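Local coordinates for MAR1 Ribonuclease (Caenorhabditis elegans, PDB 2B34) that acts as a ribonuclease and belongs to the isochorismatase family of hydrolases, at the interface of chains A and B. Residues are numbered along the deposited sequence; one frame, centred on the assembly and turned at random. Chains: chain A/B, MAR1 Ribonuclease.

The interface of chains A and B. Residues chain A 133, 160, 190, 193-194; chain B 141-142, 145-146.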
loop_
_atom_site.group_PDB
_atom_site.type_symbol
_atom_site.label_atom_id
_atom_site.label_comp_id
_atom_site.label_asym_id
_atom_site.label_seq_id
_atom_site.Cartn_x
_atom_site.Cartn_y
_atom_site.Cartn_z
ATOM N N VAL A 133 -11.323 4.644 9.494
ATOM C CA VAL A 133 -11.041 5.530 8.361
ATOM C C VAL A 133 -12.257 6.316 7.851
ATOM O O VAL A 133 -12.110 7.427 7.338
ATOM C CB VAL A 133 -10.347 4.769 7.182
ATOM C CG1 VAL A 133 -8.993 4.208 7.617
ATOM C CG2 VAL A 133 -11.240 3.662 6.622
ATOM N N THR A 160 -12.751 -0.017 9.345
ATOM C CA THR A 160 -13.966 0.757 9.095
ATOM C C THR A 160 -14.970 0.569 10.225
ATOM O O THR A 160 -14.869 -0.384 11.009
ATOM C CB THR A 160 -14.624 0.396 7.748
ATOM O OG1 THR A 160 -14.893 -1.011 7.705
ATOM C CG2 THR A 160 -13.720 0.775 6.583
ATOM N N ASP A 190 -20.329 7.245 2.452
ATOM C CA ASP A 190 -19.091 7.214 1.683
ATOM C C ASP A 190 -18.260 8.470 1.897
ATOM O O ASP A 190 -18.792 9.580 1.923
ATOM C CB ASP A 190 -19.402 7.068 0.190
ATOM C CG ASP A 190 -18.152 7.130 -0.678
ATOM O OD1 ASP A 190 -17.494 6.084 -0.840
ATOM O OD2 ASP A 190 -17.827 8.222 -1.191
ATOM N N LEU A 193 -12.980 7.069 -0.228
ATOM C CA LEU A 193 -11.748 6.342 0.084
ATOM C C LEU A 193 -11.361 5.275 -0.947
ATOM O O LEU A 193 -10.210 4.847 -0.998
ATOM C CB LEU A 193 -11.843 5.715 1.476
ATOM C CG LEU A 193 -11.823 6.685 2.662
ATOM C CD1 LEU A 193 -12.317 5.997 3.923
ATOM C CD2 LEU A 193 -10.431 7.297 2.869
ATOM N N VAL A 194 -12.322 4.850 -1.759
ATOM C CA VAL A 194 -12.093 3.783 -2.728
ATOM C C VAL A 194 -11.836 4.371 -4.117
ATOM O O VAL A 194 -12.644 5.161 -4.607
ATOM C CB VAL A 194 -13.282 2.790 -2.777
ATOM C CG1 VAL A 194 -12.941 1.570 -3.639
ATOM C CG2 VAL A 194 -13.653 2.354 -1.381
ATOM N N HIS B 141 -18.142 -0.756 -0.775
ATOM C CA HIS B 141 -16.825 -0.712 -1.419
ATOM C C HIS B 141 -15.725 -0.375 -0.417
ATOM O O HIS B 141 -14.635 -0.919 -0.495
ATOM C CB HIS B 141 -16.785 0.326 -2.542
ATOM C CG HIS B 141 -17.633 -0.016 -3.724
ATOM N ND1 HIS B 141 -18.559 0.860 -4.253
ATOM C CD2 HIS B 141 -17.687 -1.129 -4.491
ATOM C CE1 HIS B 141 -19.147 0.297 -5.292
ATOM N NE2 HIS B 141 -18.641 -0.913 -5.453
ATOM N N THR B 142 -16.022 0.543 0.501
ATOM C CA THR B 142 -15.058 0.982 1.510
ATOM C C THR B 142 -14.686 -0.155 2.465
ATOM O O THR B 142 -13.506 -0.372 2.734
ATOM C CB THR B 142 -15.567 2.223 2.284
ATOM O OG1 THR B 142 -15.841 3.282 1.356
ATOM C CG2 THR B 142 -14.528 2.706 3.297
ATOM N N HIS B 145 -12.557 -2.646 0.553
ATOM C CA HIS B 145 -11.244 -2.063 0.290
ATOM C C HIS B 145 -10.299 -2.134 1.497
ATOM O O HIS B 145 -9.140 -2.545 1.364
ATOM C CB HIS B 145 -11.406 -0.615 -0.191
ATOM C CG HIS B 145 -10.140 0.009 -0.687
ATOM N ND1 HIS B 145 -9.408 0.905 0.061
ATOM C CD2 HIS B 145 -9.483 -0.122 -1.864
ATOM C CE1 HIS B 145 -8.355 1.298 -0.631
ATOM N NE2 HIS B 145 -8.377 0.689 -1.802
ATOM N N PHE B 146 -10.796 -1.745 2.668
ATOM C CA PHE B 146 -9.970 -1.719 3.878
ATOM C C PHE B 146 -9.881 -3.066 4.591
ATOM O O PHE B 146 -8.958 -3.297 5.380
ATOM C CB PHE B 146 -10.410 -0.593 4.819
ATOM C CG PHE B 146 -9.954 0.766 4.366
ATOM C CD1 PHE B 146 -8.700 1.246 4.730
ATOM C CD2 PHE B 146 -10.759 1.547 3.536
ATOM C CE1 PHE B 146 -8.260 2.502 4.296
ATOM C CE2 PHE B 146 -10.325 2.797 3.092
ATOM C CZ PHE B 146 -9.075 3.274 3.476
HETATM O O HOH W 1 -15.283 5.906 1.104
#
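The first turns of helix 141-154 of chain B meet chain A loops: A:Val133 just after strand 128-132, A:Thr160 just after strand 157-159, and the C-terminal segment carrying A:Asp190, A:Leu193 and A:Val194. The contact illustrates how an aromatic ring can be gripped by face and edge at once. A:Val133 and B:Phe146 point at each other tip to tip, and methyl CG2 of the valine stands over the ring centre, 3.6 Å from the centroid, in a CH-pi contact. On the opposite face lies ND1 of the chain's own B:His145, offset toward the rim. A:Leu193 comes in at about a right angle, its CB in the ring plane at the edge, 3.7 Å from B:Phe146 CE2. Held between these groups, the ring is probably restrained from turning; an alanine here would probably open a gap beneath A:Val133 and leave A:Leu193 without its aromatic partner. One helical turn before B:Phe146, A:Val194 presses CG2 against the backbone at B:Thr142, 3.5 Å from its CA, a tight fit. B:Thr142 divides its two branches: with CG2 anti to the backbone N and OG1 beside that N (chi1 -57°), the methyl meets A:Thr160 CG2 at 3.9 Å, while the hydroxyl OG1 lies 2.7 Å from the oxygen of water 1. Water 1 also lies 2.9 Å from the carboxylate oxygen OD1 of A:Asp190 and takes a nearly straight bond (167° at H) from the backbone N of A:Leu193. Polar groups thus join across the patch through water, not directly. In the deposited four-copy assembly the patch places the C-terminal segment of one subunit against its neighbour's helix and may help hold the two together.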